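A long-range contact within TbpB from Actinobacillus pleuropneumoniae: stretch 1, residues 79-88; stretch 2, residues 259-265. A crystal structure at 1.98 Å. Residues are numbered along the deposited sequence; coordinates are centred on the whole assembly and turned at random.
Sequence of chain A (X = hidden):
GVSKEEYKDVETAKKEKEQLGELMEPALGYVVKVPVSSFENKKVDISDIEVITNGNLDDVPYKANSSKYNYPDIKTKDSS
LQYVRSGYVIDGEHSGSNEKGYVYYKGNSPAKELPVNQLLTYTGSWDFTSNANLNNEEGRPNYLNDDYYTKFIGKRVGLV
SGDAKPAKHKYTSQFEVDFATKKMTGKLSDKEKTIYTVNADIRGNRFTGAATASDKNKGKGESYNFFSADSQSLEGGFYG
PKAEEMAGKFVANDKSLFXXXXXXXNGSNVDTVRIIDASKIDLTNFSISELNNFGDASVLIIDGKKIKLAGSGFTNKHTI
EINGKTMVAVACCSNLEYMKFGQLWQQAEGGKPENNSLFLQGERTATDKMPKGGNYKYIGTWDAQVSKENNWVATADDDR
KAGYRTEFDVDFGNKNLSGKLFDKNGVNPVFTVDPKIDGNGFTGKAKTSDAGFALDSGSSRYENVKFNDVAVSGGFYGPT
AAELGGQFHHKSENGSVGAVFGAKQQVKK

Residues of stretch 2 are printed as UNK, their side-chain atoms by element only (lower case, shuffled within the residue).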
# COMPACT_ATOMS: atom_id res chain seq x y z
N SER A 79 11.16 -12.13 16.70
CA SER A 79 10.71 -13.30 15.95
C SER A 79 9.17 -13.42 15.82
O SER A 79 8.70 -14.18 15.00
CB SER A 79 11.29 -14.59 16.54
OG SER A 79 12.68 -14.66 16.20
N SER A 80 8.43 -12.69 16.64
CA SER A 80 6.95 -12.75 16.56
C SER A 80 6.37 -11.83 15.47
O SER A 80 5.17 -11.89 15.17
CB SER A 80 6.35 -12.40 17.92
OG SER A 80 6.63 -11.04 18.27
N LEU A 81 7.20 -10.94 14.93
CA LEU A 81 6.74 -9.98 13.89
C LEU A 81 6.95 -10.61 12.54
O LEU A 81 8.08 -10.91 12.17
CB LEU A 81 7.52 -8.64 13.99
CG LEU A 81 7.23 -7.87 15.29
CD1 LEU A 81 8.04 -6.59 15.39
CD2 LEU A 81 5.71 -7.54 15.39
N GLN A 82 5.86 -10.79 11.78
CA GLN A 82 5.93 -11.41 10.45
C GLN A 82 5.98 -10.41 9.30
O GLN A 82 6.45 -10.74 8.20
CB GLN A 82 4.72 -12.33 10.24
CG GLN A 82 4.60 -13.45 11.27
CD GLN A 82 3.36 -14.24 11.00
OE1 GLN A 82 2.34 -14.02 11.63
NE2 GLN A 82 3.42 -15.12 10.01
N TYR A 83 5.51 -9.20 9.51
CA TYR A 83 5.29 -8.29 8.37
C TYR A 83 5.96 -6.94 8.57
O TYR A 83 6.00 -6.16 7.62
CB TYR A 83 3.77 -8.03 8.18
CG TYR A 83 3.03 -9.31 7.90
CD1 TYR A 83 3.20 -9.96 6.67
CD2 TYR A 83 2.17 -9.88 8.85
CE1 TYR A 83 2.54 -11.16 6.37
CE2 TYR A 83 1.48 -11.07 8.57
CZ TYR A 83 1.68 -11.71 7.32
OH TYR A 83 1.02 -12.90 7.00
N VAL A 84 6.42 -6.62 9.78
CA VAL A 84 7.02 -5.29 10.01
C VAL A 84 8.36 -5.39 10.77
O VAL A 84 8.63 -6.40 11.40
CB VAL A 84 6.05 -4.34 10.77
CG1 VAL A 84 4.73 -4.19 10.04
CG2 VAL A 84 5.79 -4.81 12.25
N ARG A 85 9.18 -4.35 10.70
CA ARG A 85 10.39 -4.29 11.56
C ARG A 85 10.78 -2.84 11.72
O ARG A 85 10.84 -2.10 10.73
CB ARG A 85 11.59 -5.05 10.92
CG ARG A 85 12.83 -5.08 11.82
CD ARG A 85 13.98 -5.92 11.21
NE ARG A 85 15.12 -6.07 12.16
CZ ARG A 85 16.17 -6.87 11.96
NH1 ARG A 85 16.23 -7.64 10.85
NH2 ARG A 85 17.15 -6.93 12.88
N SER A 86 11.08 -2.42 12.94
CA SER A 86 11.66 -1.11 13.14
C SER A 86 12.88 -1.26 14.06
O SER A 86 13.05 -2.30 14.75
CB SER A 86 10.60 -0.16 13.72
OG SER A 86 10.16 -0.67 14.99
N GLY A 87 13.75 -0.27 14.07
CA GLY A 87 14.95 -0.35 14.94
C GLY A 87 16.03 0.60 14.50
O GLY A 87 15.75 1.70 14.00
N TYR A 88 17.27 0.18 14.71
CA TYR A 88 18.39 1.05 14.39
C TYR A 88 19.56 0.17 13.92
O TYR A 88 19.55 -1.05 14.14
CB TYR A 88 18.80 1.85 15.64
CG TYR A 88 18.94 1.01 16.92
CD1 TYR A 88 20.08 0.19 17.13
CD2 TYR A 88 17.93 1.01 17.88
CE1 TYR A 88 20.17 -0.62 18.29
CE2 TYR A 88 18.03 0.24 19.07
CZ TYR A 88 19.15 -0.55 19.25
OH TYR A 88 19.23 -1.28 20.38
N UNK A 259 11.16 9.51 15.25
CA UNK A 259 10.76 8.34 15.99
C UNK A 259 10.17 7.30 15.05
O UNK A 259 9.54 7.63 14.07
c UNK A 259 9.70 8.76 17.05
N UNK A 260 10.38 6.02 15.34
CA UNK A 260 9.79 4.92 14.57
C UNK A 260 9.15 3.93 15.53
O UNK A 260 9.48 3.92 16.71
c UNK A 260 11.48 4.99 12.61
c UNK A 260 11.99 3.51 14.61
c UNK A 260 10.84 4.11 13.71
N UNK A 261 8.23 3.10 15.04
CA UNK A 261 7.57 2.13 15.93
C UNK A 261 7.04 0.98 15.11
O UNK A 261 6.87 1.08 13.90
c UNK A 261 4.40 3.12 15.27
c UNK A 261 5.73 5.03 15.79
c UNK A 261 4.88 5.83 15.01
c UNK A 261 6.44 2.81 16.74
c UNK A 261 3.79 5.26 14.36
c UNK A 261 3.54 3.91 14.50
c UNK A 261 5.51 3.67 15.91
N UNK A 262 6.89 -0.16 15.77
CA UNK A 262 6.22 -1.32 15.16
C UNK A 262 5.54 -2.13 16.29
O UNK A 262 5.99 -2.12 17.45
o UNK A 262 8.30 -2.61 15.25
c UNK A 262 7.24 -2.18 14.39
N UNK A 263 4.45 -2.82 15.96
CA UNK A 263 3.64 -3.47 16.96
C UNK A 263 2.72 -4.48 16.26
O UNK A 263 2.51 -4.41 15.07
c UNK A 263 2.80 -2.43 17.70
N UNK A 264 2.15 -5.39 17.04
CA UNK A 264 1.32 -6.47 16.52
C UNK A 264 0.13 -6.62 17.46
O UNK A 264 0.31 -6.47 18.67
c UNK A 264 2.17 -7.74 16.55
c UNK A 264 1.67 -11.59 16.36
c UNK A 264 2.41 -10.25 16.52
n UNK A 264 0.75 -11.60 15.17
c UNK A 264 1.42 -9.06 16.39
N UNK A 265 -1.06 -6.89 16.91
CA UNK A 265 -2.24 -7.02 17.74
C UNK A 265 -2.37 -8.47 18.27
O UNK A 265 -1.80 -9.40 17.75
c UNK A 265 -4.24 -7.30 14.68
c UNK A 265 -3.55 -6.51 17.07
c UNK A 265 -5.11 -9.24 15.22
c UNK A 265 -4.12 -7.44 16.02
n UNK A 265 -4.69 -8.66 16.33
n UNK A 265 -4.87 -8.42 14.20
O HOH W 1 1.44 -11.33 12.73
O HOH W 2 10.75 -4.44 15.03

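Position 259 has one side-chain carbon and nothing more. It lies out of reach of stretch 1. A lone CB means alanine, so this is Ala-259.

Position 260 has three side-chain carbons, one of them carrying the other two. The fork sits directly on CB. CB points toward stretch 1, and one of the two end carbons comes within 4.0 Å of Ser-86 CB. This is valine, Val-260. The same methyl, CG2, lies 4.2 Å from Gly-87 N.

Position 261 has seven side-chain carbons: one, then a ring of six. No oxygen is attached to the ring, so tyrosine is excluded. Its CB points away from stretch 1, and its contact there is made by backbone: its C lies 3.5 Å from Ser-86 OG. This is Phe-261.

Position 262 has one carbon and then one oxygen. That is a hydroxymethyl group with no branch. CB points toward stretch 1 and packs 3.7 Å from Val-84 CG2. This is serine, Ser-262. Its OG is hydrogen-bonded to Ser-86 OG at 2.7 Å, and either hydroxyl could be the donor.

Position 263 again has a single side-chain carbon, pointing away from stretch 1. Its backbone C lies 4.4 Å from Leu-81 CD2. This is Ala-263.

Position 264 has four carbons in a row ending in nitrogen. CB points toward stretch 1 and lies 3.7 Å from Leu-81 CD2. This is lysine, Lys-264. The chain is extended through chi3, and its CD comes within 3.5 Å of Ser-80 O. NZ donates to water 1 at 2.6 Å, and water 1 donates to Gln-82 OE1 at 3.0 Å.

Position 265 has one carbon and then a five-membered ring of three carbons and two nitrogens. This imidazole is out of reach of stretch 1. The residue is His-265.

The contact joins strand 84-88 and the preceding loop to strand 259-265. The strand directions differ by 143°, and the axes approach to 6.0 Å. No backbone-to-backbone hydrogen bond links the stretches; the direct hydrogen bond is between side chains, and water bridges add to it. Alternation along stretch 2 turns 260, 262 and 264 toward stretch 1. The buried serine pair is the one direct hydrogen bond. Water 2 reinforces it, accepting from Ser-86 N at 2.9 Å and hydrogen-bonding to Ser-262 OG at 3.1 Å. Leu-81, Val-84 and Val-260 add nonpolar packing, while the lysine reaches Gln-82 through water 1.

Stretch 2, residues 259-265: AVFSAKH
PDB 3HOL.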